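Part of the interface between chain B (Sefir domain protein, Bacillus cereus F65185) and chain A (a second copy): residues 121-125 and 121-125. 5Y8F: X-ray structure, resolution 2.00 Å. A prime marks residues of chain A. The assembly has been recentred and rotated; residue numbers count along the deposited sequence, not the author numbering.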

ATOM      1  N   ARG B 121       5.566  -3.054   0.037  1.00 11.93           N
ATOM      2  CA  ARG B 121       5.763  -3.321   1.453  1.00 11.34           C
ATOM      3  C   ARG B 121       4.750  -2.600   2.341  1.00 12.35           C
ATOM      4  O   ARG B 121       4.929  -2.566   3.562  1.00 13.21           O
ATOM      5  CB  ARG B 121       7.194  -2.971   1.863  1.00 16.05           C
ATOM      6  CG  ARG B 121       8.229  -3.660   0.975  1.00 12.95           C
ATOM      7  CD  ARG B 121       8.133  -5.187   1.016  1.00 15.40           C
ATOM      8  NE  ARG B 121       8.221  -5.754   2.354  1.00 18.16           N
ATOM      9  CZ  ARG B 121       7.781  -6.968   2.673  1.00 19.12           C
ATOM     10  NH1 ARG B 121       7.224  -7.739   1.746  1.00 13.84           N
ATOM     11  NH2 ARG B 121       7.902  -7.413   3.917  1.00 19.35           N
ATOM     12  N   PHE B 122       3.702  -2.021   1.759  1.00 16.53           N
ATOM     13  CA  PHE B 122       2.680  -1.347   2.550  1.00 11.77           C
ATOM     14  C   PHE B 122       1.905  -2.346   3.397  1.00 12.48           C
ATOM     15  O   PHE B 122       1.631  -3.471   2.968  1.00 11.29           O
ATOM     16  CB  PHE B 122       1.696  -0.597   1.653  1.00 11.73           C
ATOM     17  CG  PHE B 122       2.134   0.790   1.271  1.00 10.14           C
ATOM     18  CD1 PHE B 122       2.152   1.809   2.208  1.00 10.60           C
ATOM     19  CD2 PHE B 122       2.486   1.080  -0.033  1.00 10.91           C
ATOM     20  CE1 PHE B 122       2.542   3.091   1.847  1.00 10.49           C
ATOM     21  CE2 PHE B 122       2.876   2.354  -0.395  1.00  9.61           C
ATOM     22  CZ  PHE B 122       2.903   3.358   0.545  1.00 11.60           C
ATOM     23  N   ALA B 123       1.538  -1.917   4.599  1.00 14.00           N
ATOM     24  CA  ALA B 123       0.702  -2.706   5.488  1.00 12.86           C
ATOM     25  C   ALA B 123       0.043  -1.762   6.478  1.00 17.72           C
ATOM     26  O   ALA B 123       0.617  -0.738   6.852  1.00 14.67           O
ATOM     27  CB  ALA B 123       1.504  -3.782   6.230  1.00 15.38           C
ATOM     28  N   LEU B 124      -1.181  -2.106   6.872  1.00 13.41           N
ATOM     29  CA  LEU B 124      -1.878  -1.368   7.920  1.00 13.26           C
ATOM     30  C   LEU B 124      -1.352  -1.842   9.270  1.00 15.82           C
ATOM     31  O   LEU B 124      -1.634  -2.968   9.695  1.00 17.30           O
ATOM     32  CB  LEU B 124      -3.387  -1.568   7.814  1.00 14.35           C
ATOM     33  CG  LEU B 124      -4.221  -1.016   8.974  1.00 17.98           C
ATOM     34  CD1 LEU B 124      -3.933   0.463   9.197  1.00 20.03           C
ATOM     35  CD2 LEU B 124      -5.706  -1.245   8.724  1.00 16.20           C
ATOM     36  N   GLY B 125      -0.558  -1.002   9.928  1.00 16.07           N
ATOM     37  CA  GLY B 125      -0.076  -1.321  11.256  1.00 15.77           C
ATOM     38  C   GLY B 125      -1.178  -1.199  12.285  1.00 15.04           C
ATOM     39  O   GLY B 125      -1.522  -0.088  12.698  1.00 14.72           O
TER
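Chain A (121-125) RFALG

The same five-residue stretch of two copies of the protein is involved here, with residues 122 to 124 of each touching, and the contact is built around one residue, Phe122, facing its own counterpart. Chain A is loop from Arg121′ to Ala123′, then strand at Leu124′ and Gly125′, and its backbone is extended from Phe122′ onward. It does not line up with chain B as a neighbouring strand would. Taken from the CA of residue 122 to the CA of residue 124, the two backbones run 94° apart, so they cross nearly at right angles, and the nearest pair of alpha carbons, Phe122 CA and Phe122′ CA, lies 6.7 Å apart. No hydrogen bond links the two stretches; what joins them is apolar packing.

Arg121′ opens the segment with phi/psi of -92/8, a compact conformation that gives way to extended backbone at the next residue. It takes no part in the contact. Its side chain is out of reach of the chain B stretch, and its NE, NH1 and NH2 are hydrogen-bonded elsewhere in the structure, so the charged group is satisfied without intruding on the apolar patch.

Phe122′ is the heart of the contact. Its backbone is extended (-69/143), its CA-to-CB bond points toward chain B, and chi1 of -83° (m) lays the ring beside that of Phe122. The two planes are tilted by just 13°, but they are slid apart, with centroids 5.4 Å from each other, so the rings barely overlap. The slide brings each beta carbon over the partner's ring: Phe122′ CB stands 3.7 Å from the centroid of the Phe122 ring, and Phe122 CB stands 3.7 Å from that of Phe122′, two reciprocal CH-pi contacts. The closest approach is Phe122 CB to Phe122′ CG at 3.5 Å. Phenylalanine suits this place because it offers both a flat apolar face and a methylene to lay on one.

Ala123′, strongly extended at -158/146, turns its CB away from chain B. Its backbone makes the contact instead, with Ala123′ C 3.7 Å from Phe122 CE1, so the contact needs nothing from the side chain.

Leu124′ begins the strand. Its amide nitrogen, Leu124′ N, also lies 3.7 Å from Phe122 CE1, so the CE1 corner of the ring rests against the peptide joining Ala123′ and Leu124′. The CA-to-CB bond points sideways, and the buried leucine side chain lies by the Phe122 ring, with Leu124′ CB 4.5 Å from Phe122 CE1.

Gly125′ continues the strand beyond the contact and covers none of the buried surface, which totals 244 Å² over both stretches.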

ATOM      1  N   ARG A 121      -5.147   1.939  -2.243  1.00  9.74           N
ATOM      2  CA  ARG A 121      -5.368   3.141  -1.454  1.00 18.96           C
ATOM      3  C   ARG A 121      -4.282   3.387  -0.416  1.00 13.82           C
ATOM      4  O   ARG A 121      -4.407   4.328   0.378  1.00 12.47           O
ATOM      5  CB  ARG A 121      -6.730   3.046  -0.762  1.00 15.91           C
ATOM      6  CG  ARG A 121      -7.935   3.046  -1.692  1.00 20.71           C
ATOM      7  CD  ARG A 121      -8.199   4.459  -2.209  1.00 23.96           C
ATOM      8  NE  ARG A 121      -7.523   4.848  -3.434  1.00 29.93           N
ATOM      9  CZ  ARG A 121      -7.350   6.117  -3.795  1.00 25.02           C
ATOM     10  NH1 ARG A 121      -7.794   7.095  -3.015  1.00 21.62           N
ATOM     11  NH2 ARG A 121      -6.734   6.410  -4.927  1.00 23.91           N
ATOM     12  N   PHE A 122      -3.203   2.606  -0.435  1.00 16.33           N
ATOM     13  CA  PHE A 122      -2.134   2.787   0.538  1.00 12.84           C
ATOM     14  C   PHE A 122      -1.393   4.094   0.297  1.00 15.98           C
ATOM     15  O   PHE A 122      -1.161   4.498  -0.846  1.00 13.87           O
ATOM     16  CB  PHE A 122      -1.147   1.620   0.479  1.00 14.81           C
ATOM     17  CG  PHE A 122      -1.584   0.416   1.269  1.00 13.24           C
ATOM     18  CD1 PHE A 122      -1.591   0.438   2.656  1.00 14.40           C
ATOM     19  CD2 PHE A 122      -1.988  -0.736   0.621  1.00 10.40           C
ATOM     20  CE1 PHE A 122      -1.997  -0.671   3.377  1.00 17.12           C
ATOM     21  CE2 PHE A 122      -2.394  -1.845   1.335  1.00 11.84           C
ATOM     22  CZ  PHE A 122      -2.400  -1.814   2.714  1.00 14.72           C
ATOM     23  N   ALA A 123      -1.004   4.743   1.389  1.00 12.63           N
ATOM     24  CA  ALA A 123      -0.205   5.953   1.329  1.00 17.23           C
ATOM     25  C   ALA A 123       0.500   6.121   2.663  1.00 21.31           C
ATOM     26  O   ALA A 123      -0.036   5.754   3.713  1.00 17.90           O
ATOM     27  CB  ALA A 123      -1.060   7.186   1.019  1.00  9.81           C
ATOM     28  N   LEU A 124       1.714   6.658   2.607  1.00 20.12           N
ATOM     29  CA  LEU A 124       2.460   7.003   3.811  1.00 16.67           C
ATOM     30  C   LEU A 124       1.959   8.348   4.327  1.00 17.57           C
ATOM     31  O   LEU A 124       2.240   9.391   3.731  1.00 15.78           O
ATOM     32  CB  LEU A 124       3.956   7.053   3.517  1.00 12.34           C
ATOM     33  CG  LEU A 124       4.844   7.603   4.636  1.00 13.78           C
ATOM     34  CD1 LEU A 124       4.639   6.837   5.934  1.00 19.86           C
ATOM     35  CD2 LEU A 124       6.310   7.600   4.219  1.00 10.53           C
ATOM     36  N   GLY A 125       1.210   8.330   5.424  1.00 16.26           N
ATOM     37  CA  GLY A 125       0.779   9.573   6.033  1.00 22.43           C
ATOM     38  C   GLY A 125       1.928  10.283   6.718  1.00 23.80           C
ATOM     39  O   GLY A 125       2.358   9.871   7.798  1.00 19.26           O
TER